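Local coordinates for 52 protein (Murid herpesvirus 4, PDB 2OA5) that is an abundant tegument protein of a gammaherpesvirus that probably plays a structural role in the virion through self-association of its helical chains, at the interface of chains A and B and the interface of chains A and C. Sequence-based numbering; all coordinates share one arbitrary frame. Chains: chain A/B/C, Hypothetical protein BQLF2.

Contact 1: the interface of chains A and B. Residues chain A 80-82; chain B 41-44.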
ATOM      1  N   VAL A  80     -10.135  24.125   2.368  1.00 40.59           N
ATOM      2  CA  VAL A  80     -10.601  24.575   3.682  1.00 41.67           C
ATOM      3  C   VAL A  80     -12.129  24.687   3.715  1.00 40.91           C
ATOM      4  O   VAL A  80     -12.750  24.412   4.740  1.00 39.81           O
ATOM      5  CB  VAL A  80      -9.965  25.942   4.073  1.00 46.51           C
ATOM      6  CG1 VAL A  80     -10.797  26.647   5.126  1.00 48.03           C
ATOM      7  CG2 VAL A  80      -8.580  25.716   4.633  1.00 46.43           C
ATOM      8  N   THR A  81     -12.732  25.083   2.594  1.00 42.99           N
ATOM      9  CA  THR A  81     -14.191  25.207   2.521  1.00 46.63           C
ATOM     10  C   THR A  81     -14.834  24.027   1.784  1.00 48.62           C
ATOM     11  O   THR A  81     -14.158  23.266   1.089  1.00 48.21           O
ATOM     12  CB  THR A  81     -14.639  26.524   1.807  1.00 48.61           C
ATOM     13  OG1 THR A  81     -14.248  26.490   0.429  1.00 48.44           O
ATOM     14  CG2 THR A  81     -14.007  27.736   2.457  1.00 48.09           C
ATOM     15  N   GLU A  82     -16.150  23.897   1.938  1.00 53.34           N
ATOM     16  CA  GLU A  82     -16.928  22.826   1.313  1.00 56.81           C
ATOM     17  C   GLU A  82     -16.892  22.929  -0.208  1.00 56.77           C
ATOM     18  O   GLU A  82     -16.590  21.957  -0.913  1.00 56.47           O
ATOM     19  CB  GLU A  82     -18.376  22.895   1.804  1.00 62.93           C
ATOM     20  CG  GLU A  82     -18.504  22.881   3.323  1.00 66.70           C
ATOM     21  CD  GLU A  82     -19.934  22.998   3.808  1.00 69.90           C
ATOM     22  OE1 GLU A  82     -20.823  23.286   2.979  1.00 71.40           O
ATOM     23  OE2 GLU A  82     -20.171  22.814   5.022  1.00 70.94           O
TER
ATOM     24  N   ASP B  41     -20.864  29.899   1.057  1.00 81.54           N
ATOM     25  CA  ASP B  41     -19.937  28.848   1.448  1.00 78.91           C
ATOM     26  C   ASP B  41     -19.846  28.614   2.948  1.00 77.44           C
ATOM     27  O   ASP B  41     -20.609  29.167   3.747  1.00 78.67           O
ATOM     28  CB  ASP B  41     -18.542  29.175   0.924  1.00 75.09           C
ATOM     29  CG  ASP B  41     -17.661  27.952   0.784  1.00 74.50           C
ATOM     30  OD1 ASP B  41     -17.996  26.892   1.356  1.00 73.33           O
ATOM     31  OD2 ASP B  41     -16.624  28.054   0.096  1.00 73.45           O
ATOM     32  N   SER B  42     -18.872  27.792   3.321  1.00 71.99           N
ATOM     33  CA  SER B  42     -18.646  27.460   4.706  1.00 66.44           C
ATOM     34  C   SER B  42     -17.280  26.820   4.897  1.00 61.81           C
ATOM     35  O   SER B  42     -16.720  26.212   3.983  1.00 63.43           O
ATOM     36  CB  SER B  42     -19.725  26.497   5.194  1.00 65.20           C
ATOM     37  OG  SER B  42     -19.569  26.221   6.575  1.00 64.25           O
ATOM     38  N   ILE B  43     -16.745  26.986   6.099  1.00 48.95           N
ATOM     39  CA  ILE B  43     -15.471  26.394   6.447  1.00 47.15           C
ATOM     40  C   ILE B  43     -15.827  24.978   6.879  1.00 47.35           C
ATOM     41  O   ILE B  43     -16.799  24.747   7.604  1.00 63.94           O
ATOM     42  CB  ILE B  43     -14.767  27.183   7.592  1.00 45.74           C
ATOM     43  CG1 ILE B  43     -13.805  28.225   7.012  1.00 46.15           C
ATOM     44  CG2 ILE B  43     -13.914  26.244   8.435  1.00 45.72           C
ATOM     45  CD1 ILE B  43     -14.160  28.731   5.640  1.00 47.06           C
ATOM     46  N   LEU B  44     -15.036  24.033   6.391  1.00 49.41           N
ATOM     47  CA  LEU B  44     -15.219  22.618   6.652  1.00 47.01           C
ATOM     48  C   LEU B  44     -14.966  22.215   8.101  1.00 46.55           C
ATOM     49  O   LEU B  44     -13.954  22.601   8.693  1.00 45.13           O
ATOM     50  CB  LEU B  44     -14.259  21.835   5.738  1.00 50.90           C
ATOM     51  CG  LEU B  44     -14.709  20.813   4.692  1.00 50.10           C
ATOM     52  CD1 LEU B  44     -16.015  21.211   4.077  1.00 49.47           C
ATOM     53  CD2 LEU B  44     -13.623  20.693   3.629  1.00 51.19           C
TER
HETATM   54  O   HOH W   1     -18.275  22.294   6.759  1.00 72.09           O
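A:Thr81 turns its hydroxyl into the slot between its own backbone N and carbonyl carbon (chi1 66°), facing B:Asp41, whose carboxylate swings anti to the backbone N (chi1 -157°) to receive it. The two side chains cross at about a right angle, and OG1 of A:Thr81 donates to OD2 of B:Asp41 over 2.9 Å, arriving on the syn side but lifted 22° from the carboxylate plane. Threonine suits this place because its two branches serve different neighbours: while the hydroxyl is bonded to the acid, the methyl CG2 packs tightly on CD1 of B:Ile43 at 3.3 Å. Beside it, CG1 of A:Val80 runs alongside B:Ile43, 3.9 Å from its CG1, and the branched side chains make a small apolar patch.

Backbone pairing supplies the framework. A:Thr81 and B:Ile43 form an antiparallel beta bridge, framed by two hydrogen bonds. N of B:Leu44 gives a nearly straight bond to the carbonyl O of A:Val80 at 2.8 Å, and N of A:Glu82 reaches O of B:Ser42 at 3.1 Å. The second bond ties down an amide at the start of a helix. This pairing depends little on sequence, so specificity would come largely from the flanking side chains.

A:Glu82 extends beyond CG past the small B:Ser42, whose CB lies 3.8 Å from CD of the glutamate. Its OE2 contacts a water at 2.6 Å, and that water also meets O of B:Ile43, 3.0 Å away. A long acidic chain can thus extend the contact through solvent without a direct bond to the carbonyl.

Two copies of one protein meet here in a short antiparallel, strand-like pairing that probably supports a dimer, though the structure alone cannot prove it. It joins the end of the loop between helices 46-76 and 82-90 of chain A, with the latter's first residue, to segment 41-44 of chain B, just ahead of the helix corresponding to 46-76; two-fold symmetry supplies a twin.

Contact 2: the interface of chains A and C. Residues chain A 24, 27-28, 31; chain C 24, 27-28, 31.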
ATOM      1  N   ASN A  24       1.749 -25.651  -3.837  1.00 42.27           N
ATOM      2  CA  ASN A  24       1.170 -26.911  -4.304  1.00 45.33           C
ATOM      3  C   ASN A  24       1.874 -27.338  -5.583  1.00 47.76           C
ATOM      4  O   ASN A  24       2.332 -28.476  -5.714  1.00 45.15           O
ATOM      5  CB  ASN A  24      -0.333 -26.722  -4.559  1.00 48.85           C
ATOM      6  CG  ASN A  24      -0.985 -27.930  -5.236  1.00 52.86           C
ATOM      7  OD1 ASN A  24      -0.994 -28.049  -6.465  1.00 51.17           O
ATOM      8  ND2 ASN A  24      -1.538 -28.824  -4.430  1.00 53.58           N
ATOM      9  N   LEU A  27       5.203 -28.614  -5.001  1.00 51.78           N
ATOM     10  CA  LEU A  27       5.104 -29.925  -4.382  1.00 52.23           C
ATOM     11  C   LEU A  27       4.803 -30.990  -5.437  1.00 53.71           C
ATOM     12  O   LEU A  27       5.253 -32.126  -5.327  1.00 52.95           O
ATOM     13  CB  LEU A  27       4.008 -29.910  -3.313  1.00 48.64           C
ATOM     14  CG  LEU A  27       4.358 -29.161  -2.022  1.00 47.56           C
ATOM     15  CD1 LEU A  27       3.090 -28.790  -1.271  1.00 46.22           C
ATOM     16  CD2 LEU A  27       5.275 -30.030  -1.162  1.00 47.73           C
ATOM     17  N   LYS A  28       4.050 -30.611  -6.464  1.00 58.00           N
ATOM     18  CA  LYS A  28       3.705 -31.545  -7.522  1.00 60.59           C
ATOM     19  C   LYS A  28       4.896 -31.904  -8.390  1.00 62.43           C
ATOM     20  O   LYS A  28       5.048 -33.055  -8.790  1.00 63.58           O
ATOM     21  CB  LYS A  28       2.567 -30.982  -8.368  1.00 55.86           C
ATOM     22  CG  LYS A  28       1.211 -31.368  -7.813  1.00 56.85           C
ATOM     23  CD  LYS A  28       0.090 -30.533  -8.380  1.00 58.22           C
ATOM     24  CE  LYS A  28      -1.237 -30.994  -7.809  1.00 59.53           C
ATOM     25  NZ  LYS A  28      -2.346 -30.079  -8.189  1.00 60.85           N
ATOM     26  N   VAL A  31       7.086 -34.811  -7.055  1.00 69.29           N
ATOM     27  CA  VAL A  31       6.664 -36.213  -7.046  1.00 70.02           C
ATOM     28  C   VAL A  31       6.418 -36.772  -8.451  1.00 71.14           C
ATOM     29  O   VAL A  31       5.548 -36.306  -9.192  1.00 72.73           O
ATOM     30  CB  VAL A  31       5.389 -36.427  -6.172  1.00 67.43           C
ATOM     31  CG1 VAL A  31       5.564 -35.739  -4.829  1.00 67.40           C
ATOM     32  CG2 VAL A  31       4.150 -35.914  -6.881  1.00 67.07           C
TER
ATOM     33  N   ASN C  24      -1.788 -29.963   0.251  1.00 43.02           N
ATOM     34  CA  ASN C  24      -0.394 -29.590   0.419  1.00 43.26           C
ATOM     35  C   ASN C  24       0.253 -30.313   1.600  1.00 42.54           C
ATOM     36  O   ASN C  24       1.465 -30.531   1.600  1.00 38.89           O
ATOM     37  CB  ASN C  24      -0.263 -28.070   0.544  1.00 53.90           C
ATOM     38  CG  ASN C  24      -0.462 -27.361  -0.794  1.00 57.70           C
ATOM     39  OD1 ASN C  24      -0.977 -27.948  -1.751  1.00 58.46           O
ATOM     40  ND2 ASN C  24      -0.066 -26.098  -0.863  1.00 60.20           N
ATOM     41  N   LEU C  27       0.859 -33.795   0.117  1.00 51.91           N
ATOM     42  CA  LEU C  27       1.991 -33.753  -0.803  1.00 51.36           C
ATOM     43  C   LEU C  27       3.340 -33.648  -0.087  1.00 51.49           C
ATOM     44  O   LEU C  27       4.333 -34.215  -0.548  1.00 51.12           O
ATOM     45  CB  LEU C  27       1.817 -32.592  -1.791  1.00 52.95           C
ATOM     46  CG  LEU C  27       0.758 -32.827  -2.877  1.00 53.11           C
ATOM     47  CD1 LEU C  27      -0.061 -31.572  -3.087  1.00 53.60           C
ATOM     48  CD2 LEU C  27       1.431 -33.249  -4.180  1.00 53.45           C
ATOM     49  N   LYS C  28       3.394 -32.921   1.027  1.00 47.70           N
ATOM     50  CA  LYS C  28       4.653 -32.820   1.755  1.00 47.73           C
ATOM     51  C   LYS C  28       4.958 -34.201   2.309  1.00 49.47           C
ATOM     52  O   LYS C  28       6.106 -34.632   2.343  1.00 46.37           O
ATOM     53  CB  LYS C  28       4.543 -31.812   2.899  1.00 47.73           C
ATOM     54  CG  LYS C  28       4.797 -30.379   2.457  1.00 47.28           C
ATOM     55  CD  LYS C  28       4.384 -29.387   3.522  1.00 45.74           C
ATOM     56  CE  LYS C  28       4.577 -27.968   3.027  1.00 44.98           C
ATOM     57  NZ  LYS C  28       4.037 -26.969   3.982  1.00 42.50           N
ATOM     58  N   VAL C  31       6.425 -36.243  -0.392  1.00 62.32           N
ATOM     59  CA  VAL C  31       7.748 -35.716  -0.715  1.00 61.67           C
ATOM     60  C   VAL C  31       8.765 -36.209   0.317  1.00 62.78           C
ATOM     61  O   VAL C  31       9.918 -36.467  -0.017  1.00 64.20           O
ATOM     62  CB  VAL C  31       7.751 -34.155  -0.750  1.00 57.41           C
ATOM     63  CG1 VAL C  31       9.145 -33.621  -0.446  1.00 56.26           C
ATOM     64  CG2 VAL C  31       7.321 -33.663  -2.125  1.00 55.10           C
TER
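A:Leu27 faces C:Leu27 in a parallel, in-register, coiled-coil-like pairing of one helix from each chain, and its side chain can be followed outward atom by atom. CB lies 3.8 Å from CB of C:Leu27, an ordinary van der Waals contact. With CG anti to the carbonyl carbon (chi1 -73°), the fork extends towards chain C. There CD1 packs against C:Asn24, 3.9 Å from its amide carbon CG, while CD2 rests 3.7 Å from CG of C:Lys28. Leucine fits because its two methyls cover separate neighbours; lysine offers an aliphatic stem for packing.

At one edge the asparagines meet. ND2 of A:Asn24 donates to OD1 of C:Asn24 at 2.9 Å, nearly along the C=O axis and within the donor's own amide plane. The two amides are almost coplanar, 23° apart, although the side chains cross at about a right angle. NZ of A:Lys28 bonds at 3.0 Å to OD1 of A:Asn24, on a lone pair in the carbonyl plane, and so probably fixes the rotation of the donor amide. An amide suits this position because it can donate and accept at once. Beyond the leucines, CG1 of A:Val31 touches CG2 of C:Val31 at 3.8 Å, adding a compact apolar pair.

With positions 24, 27 and 31 at its core, the patch probably contributes to self-association; it lies near the C-terminal end of the first helices, 10-29 in chain A and 8-33 in chain C, with A:Val31 already in loop.

About 61 Å separates the C-alpha centres of contact 1 and contact 2, and they share no residues. In chain A, contact 1 uses the junction entering helix 82-90, whereas contact 2 uses helix 10-29 and A:Val31 just after it, so one subunit touches two different neighbours through separate regions. Contact 1 relies largely on backbone pairing and belongs to a two-fold interface; contact 2 joins helices by their side chains in an interface that is not an exact two-fold. Together they could help link the four copies of the deposited assembly, although the structure alone does not establish that this tetramer forms in the virion.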